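Local coordinates for protein putative ribose operon repressor (Burkholderia thailandensis, PDB 3EGC) that probably acts as a LacI-family transcription repressor, binding a regulatory DNA region under the control of a periplasmic-binding-protein-like, sugar-binding domain, at residues A47-I50 with V51-R54; L190-S194 with H195-E199; G200-Q203 with A204-V207. All blocks are in the same frame, centred on the assembly; numbering follows the deposited sequence.

Contact 1 (A47-I50 with V51-R54)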
# COMPACT_ATOMS: atom_id res chain seq x y z
N ALA A 47 -5.95 5.61 -11.29
CA ALA A 47 -7.12 5.04 -10.62
C ALA A 47 -8.01 4.27 -11.58
O ALA A 47 -9.21 4.33 -11.47
CB ALA A 47 -7.95 6.11 -9.88
N GLU A 48 -7.37 3.53 -12.49
CA GLU A 48 -8.03 2.54 -13.37
C GLU A 48 -8.92 3.22 -14.41
O GLU A 48 -9.88 2.64 -14.89
CB GLU A 48 -8.82 1.48 -12.58
CG GLU A 48 -7.98 0.52 -11.78
CD GLU A 48 -7.27 -0.57 -12.61
OE1 GLU A 48 -7.65 -0.79 -13.79
OE2 GLU A 48 -6.32 -1.22 -12.08
N ASP A 49 -8.60 4.48 -14.71
CA ASP A 49 -9.30 5.24 -15.73
C ASP A 49 -8.40 5.36 -16.99
O ASP A 49 -7.37 6.02 -16.98
CB ASP A 49 -9.66 6.61 -15.18
CG ASP A 49 -10.51 7.46 -16.16
OD1 ASP A 49 -10.68 8.66 -15.92
OD2 ASP A 49 -11.01 6.93 -17.17
N ILE A 50 -8.79 4.71 -18.07
CA ILE A 50 -8.02 4.74 -19.31
C ILE A 50 -7.84 6.19 -19.89
O ILE A 50 -6.86 6.48 -20.55
CB ILE A 50 -8.64 3.79 -20.35
CG1 ILE A 50 -7.66 3.52 -21.49
CG2 ILE A 50 -10.02 4.30 -20.80
CD1 ILE A 50 -6.64 2.50 -21.16
N VAL A 51 -8.77 7.09 -19.62
CA VAL A 51 -8.72 8.44 -20.14
C VAL A 51 -7.62 9.23 -19.39
O VAL A 51 -6.86 10.00 -19.96
CB VAL A 51 -10.10 9.15 -20.01
CG1 VAL A 51 -9.97 10.66 -20.23
CG2 VAL A 51 -11.15 8.56 -20.98
N ARG A 52 -7.54 9.04 -18.09
CA ARG A 52 -6.38 9.48 -17.36
C ARG A 52 -5.05 8.82 -17.77
O ARG A 52 -4.04 9.50 -17.80
CB ARG A 52 -6.62 9.35 -15.84
CG ARG A 52 -7.65 10.32 -15.36
CD ARG A 52 -8.24 9.97 -13.97
NE ARG A 52 -7.16 9.84 -13.01
CZ ARG A 52 -7.35 9.59 -11.73
NH1 ARG A 52 -6.30 9.46 -10.91
NH2 ARG A 52 -8.60 9.48 -11.27
N GLU A 53 -5.05 7.54 -18.10
CA GLU A 53 -3.84 6.90 -18.58
C GLU A 53 -3.28 7.59 -19.86
O GLU A 53 -2.08 7.90 -19.97
CB GLU A 53 -4.06 5.39 -18.82
CG GLU A 53 -2.84 4.70 -19.35
CD GLU A 53 -3.14 3.31 -19.88
OE1 GLU A 53 -3.17 3.14 -21.12
OE2 GLU A 53 -3.36 2.38 -19.08
N ARG A 54 -4.17 7.81 -20.81
CA ARG A 54 -3.81 8.41 -22.08
C ARG A 54 -3.34 9.84 -21.84
O ARG A 54 -2.42 10.30 -22.48
CB ARG A 54 -5.03 8.40 -23.01
CG ARG A 54 -4.70 8.69 -24.43
CD ARG A 54 -5.94 8.39 -25.35
NE ARG A 54 -7.06 7.72 -24.70
CZ ARG A 54 -8.34 8.11 -24.72
NH1 ARG A 54 -8.71 9.22 -25.34
NH2 ARG A 54 -9.27 7.37 -24.11
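D49 meets V51 and R52 with different oxygens of its carboxylate. OD2 accepts from V51 N over 3.3 Å with an N-H...O angle of 157°, a weak bond but a true N-cap: D49 is the residue just before the helix, and its side chain covers a backbone N-H that has no preceding turn to bond to. The cap follows from chi1 of -175°, which sets CG opposite the backbone N and turns the carboxylate along the same side as V51, so that the two side chains run next to each other. OD1 lies instead against the aliphatic part of R52, 3.4 Å from R52 CD. The R52 chain runs nearly perpendicular to the D49 side chain, and carboxylate and guanidinium planes stand 84° apart; with D49 OD1 still 4.7 Å from R52 NE, the opposite charges are perhaps near enough for a weak attraction, but their charged atoms are not in contact.

R52 then bends at chi3 and carries its guanidinium back to A47, whose CB is 3.7 Å from R52 NH2, while R52 NH1 is held by N45 O. Further along, I50 CD1 comes to 3.5 Å from E53 OE1; that carboxylate is fixed by Y79 OH on OE1 and S73 N on OE2. The backbone starts regular helical bonding here, with E53 N to D49 O at 3.0 Å and R54 N to I50 O at 3.0 Å.

The piece is thus the turn between strand 40-45, the outermost strand on one side of the sheet within this chain, and helix 50-62. E53 faces inward to the loop carrying S73 and H77, whereas the backbone O of R52 accepts from R35 of the second subunit, placing the first turn of the helix beside the dimer contact.

Contact 2 (L190-S194 with H195-E199)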
# COMPACT_ATOMS: atom_id res chain seq x y z
N LEU A 190 -12.47 -21.40 -2.33
CA LEU A 190 -12.41 -20.40 -3.37
C LEU A 190 -10.94 -20.11 -3.63
O LEU A 190 -10.13 -20.06 -2.67
CB LEU A 190 -13.10 -19.11 -2.88
CG LEU A 190 -14.57 -18.75 -3.23
CD1 LEU A 190 -15.38 -19.87 -3.98
CD2 LEU A 190 -15.32 -18.10 -2.06
N LEU A 191 -10.60 -19.93 -4.91
CA LEU A 191 -9.42 -19.21 -5.26
C LEU A 191 -9.84 -17.74 -5.41
O LEU A 191 -10.83 -17.44 -6.13
CB LEU A 191 -8.88 -19.71 -6.59
CG LEU A 191 -7.72 -18.98 -7.28
CD1 LEU A 191 -6.38 -18.98 -6.48
CD2 LEU A 191 -7.48 -19.46 -8.74
N THR A 192 -9.10 -16.83 -4.79
CA THR A 192 -9.31 -15.41 -5.05
C THR A 192 -8.10 -14.82 -5.76
O THR A 192 -6.97 -15.09 -5.36
CB THR A 192 -9.59 -14.63 -3.76
OG1 THR A 192 -8.57 -14.97 -2.80
CG2 THR A 192 -11.01 -15.02 -3.16
N SER A 193 -8.34 -14.01 -6.78
CA SER A 193 -7.27 -13.58 -7.63
C SER A 193 -6.40 -12.39 -7.14
O SER A 193 -5.45 -12.08 -7.77
CB SER A 193 -7.81 -13.33 -9.04
OG SER A 193 -8.67 -12.23 -9.06
N SER A 194 -6.72 -11.76 -6.02
CA SER A 194 -5.83 -10.78 -5.38
C SER A 194 -6.32 -10.50 -3.98
O SER A 194 -7.42 -10.94 -3.61
CB SER A 194 -5.78 -9.47 -6.17
OG SER A 194 -7.05 -8.83 -6.15
N HIS A 195 -5.51 -9.77 -3.20
CA HIS A 195 -5.82 -9.41 -1.81
C HIS A 195 -7.08 -8.58 -1.71
O HIS A 195 -7.84 -8.73 -0.78
CB HIS A 195 -4.65 -8.71 -1.11
CG HIS A 195 -4.34 -7.34 -1.64
ND1 HIS A 195 -4.66 -6.20 -0.94
CD2 HIS A 195 -3.70 -6.93 -2.75
CE1 HIS A 195 -4.24 -5.13 -1.61
NE2 HIS A 195 -3.65 -5.55 -2.73
N ARG A 196 -7.31 -7.73 -2.71
CA ARG A 196 -8.48 -6.86 -2.69
C ARG A 196 -9.78 -7.64 -2.94
O ARG A 196 -10.79 -7.37 -2.32
CB ARG A 196 -8.31 -5.70 -3.65
CG ARG A 196 -9.35 -4.61 -3.39
CD ARG A 196 -8.73 -3.19 -3.39
NE ARG A 196 -7.66 -3.03 -2.42
CZ ARG A 196 -6.79 -2.02 -2.43
NH1 ARG A 196 -5.87 -1.98 -1.50
NH2 ARG A 196 -6.88 -1.04 -3.33
N ILE A 197 -9.70 -8.65 -3.79
CA ILE A 197 -10.78 -9.60 -3.98
C ILE A 197 -10.96 -10.49 -2.76
O ILE A 197 -12.11 -10.78 -2.36
CB ILE A 197 -10.59 -10.42 -5.30
CG1 ILE A 197 -10.81 -9.47 -6.49
CG2 ILE A 197 -11.54 -11.63 -5.40
CD1 ILE A 197 -10.22 -10.02 -7.72
N THR A 198 -9.84 -10.90 -2.15
CA THR A 198 -9.92 -11.64 -0.89
C THR A 198 -10.67 -10.85 0.20
O THR A 198 -11.45 -11.42 0.95
CB THR A 198 -8.54 -12.09 -0.37
OG1 THR A 198 -7.88 -12.86 -1.37
CG2 THR A 198 -8.75 -12.96 0.86
N GLU A 199 -10.46 -9.53 0.25
CA GLU A 199 -11.28 -8.68 1.15
C GLU A 199 -12.79 -8.84 0.84
O GLU A 199 -13.58 -9.13 1.71
CB GLU A 199 -10.85 -7.21 1.04
CG GLU A 199 -9.34 -6.96 1.31
CD GLU A 199 -8.96 -5.53 1.19
OE1 GLU A 199 -9.64 -4.80 0.42
OE2 GLU A 199 -7.98 -5.13 1.88
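T192 and T198 join strand to helix through their hydroxyls, with OG1 of T192 2.6 Å from OG1 of T198. Either oxygen could be the donor, and each has further partners: T192 OG1 is bonded to V219 O, T198 OG1 to S220 OG. S194 O accepts from T198 N at 2.8 Å, with an N-H...O angle of 158°, while T198 OG1 lies 3.0 Å from the same S194 O, a bond left unsettled because its proton has another acceptor within range. T198 chi1 of -56° places OG1 beside its own backbone N and near that carbonyl.

S194 occupies the N-cap position, but H195 N donates to D222 OD2. H195 NE2 is bonded to N20 OD1, and S193 O accepts from R143 NH1. Apolar packing closes the turn: I197 CG2 rests 3.9 Å from T192 CB, the two side chains running antiparallel alongside one another.

Backbone bonds tie L191 to strand 128-131 and T192 to strand 217-221 along the two edges of strand 189-192. A strand ending in a tight turn whose helix then leads to the adjacent parallel strand is the beta-alpha-beta unit of the Rossmann-like sugar-binding fold of the LacI family.

Contact 3 (G200-Q203 with A204-V207)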
# COMPACT_ATOMS: atom_id res chain seq x y z
N GLY A 200 -13.18 -8.69 -0.42
CA GLY A 200 -14.58 -8.87 -0.81
C GLY A 200 -15.18 -10.25 -0.52
O GLY A 200 -16.34 -10.36 -0.05
N ALA A 201 -14.42 -11.31 -0.78
CA ALA A 201 -14.84 -12.67 -0.32
C ALA A 201 -14.99 -12.80 1.21
O ALA A 201 -15.93 -13.39 1.67
CB ALA A 201 -13.89 -13.81 -0.90
N MET A 202 -14.06 -12.22 1.98
CA MET A 202 -14.24 -12.15 3.44
C MET A 202 -15.50 -11.36 3.79
O MET A 202 -16.25 -11.75 4.64
CB MET A 202 -12.99 -11.58 4.17
CG MET A 202 -11.70 -12.50 4.13
SD MET A 202 -11.81 -14.23 4.81
CE MET A 202 -11.97 -13.83 6.54
N GLN A 203 -15.73 -10.23 3.12
CA GLN A 203 -16.95 -9.49 3.34
C GLN A 203 -18.18 -10.32 3.04
O GLN A 203 -19.13 -10.32 3.83
CB GLN A 203 -16.97 -8.16 2.58
CG GLN A 203 -16.06 -7.12 3.23
CD GLN A 203 -15.53 -6.09 2.26
OE1 GLN A 203 -14.69 -5.25 2.65
NE2 GLN A 203 -15.99 -6.14 1.01
N ALA A 204 -18.18 -11.01 1.90
CA ALA A 204 -19.32 -11.88 1.57
C ALA A 204 -19.59 -12.91 2.67
O ALA A 204 -20.70 -13.11 3.05
CB ALA A 204 -19.12 -12.56 0.22
N LEU A 205 -18.55 -13.58 3.14
CA LEU A 205 -18.73 -14.63 4.14
C LEU A 205 -19.66 -14.17 5.26
O LEU A 205 -20.73 -14.76 5.48
CB LEU A 205 -17.41 -15.13 4.70
CG LEU A 205 -16.62 -15.98 3.68
CD1 LEU A 205 -15.28 -16.43 4.25
CD2 LEU A 205 -17.43 -17.18 3.18
N ASN A 206 -19.30 -13.08 5.91
CA ASN A 206 -20.14 -12.66 6.98
C ASN A 206 -21.40 -11.84 6.66
O ASN A 206 -22.27 -11.70 7.50
CB ASN A 206 -19.34 -12.24 8.23
CG ASN A 206 -18.74 -10.87 8.15
OD1 ASN A 206 -17.57 -10.67 8.56
ND2 ASN A 206 -19.54 -9.89 7.72
N VAL A 207 -21.53 -11.40 5.42
CA VAL A 207 -22.82 -10.98 4.92
C VAL A 207 -23.76 -12.22 4.87
O VAL A 207 -24.90 -12.17 5.26
CB VAL A 207 -22.71 -10.37 3.51
CG1 VAL A 207 -24.05 -10.41 2.84
CG2 VAL A 207 -22.19 -8.94 3.57
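M202 and L205 touch on one flank of helix 195-208, the helical arm of a beta-alpha-beta crossover that runs from strand 189-192 to strand 217-221. M202 SD is 4.1 Å from L205 CD1, an apolar contact between residues three apart, less than one turn along the helix. The sulfur owes its place to the first two torsions of the methionine: CG sits opposite the carbonyl carbon, and chi2 of -58° then folds the chain, so that SD meets the leucine at an angle. Chi3, at -70°, turns only the terminal methyl CE. L205 has the same first torsion, but its chi2 of 178° leaves CD1 as the branch that faces the sulfur, while L205 CG lies 3.4 Å from A201 O. Beyond the pair, Y212 touches both side chains, and M202 also packs on F229 of the second subunit.

Q203 takes its polar end to a partner outside the helix, NE2 donating to N172 OD1. Q203 also touches R174 of helix 174-181 and F229 of the second subunit. A204 is smaller: its methyl touches A177 and I178 of helix 174-181, and within its own helix A204 CB lies 3.6 Å from G200 O.

The backbone bonds set the frame for these conformations. A204 N reaches G200 O at 2.8 Å and L205 N reaches A201 O at 3.0 Å. V207 N bonds Q203 O at 3.1 Å. One branch of the valine comes down beside that same acceptor, V207 CG2 lying 3.4 Å from Q203 O.

Contact 1 comes first along the chain, then contacts 2 and 3 in succession. The latter two share helix 195-208: contact 2 holds its start and the end of strand 189-192, contact 3 its later turns. Their centres are about 11 Å apart, and they touch where T192 CG2 meets A201 CB at 3.9 Å. Contact 1 lies on helix 50-62, with its centre about 23 Å from that of contact 2 and about 29 Å from that of contact 3, and touches neither. These elements flank separate parts of the sheet order, consistent with the two-lobed sugar-binding fold of this family, and all three contacts have residues facing the second subunit.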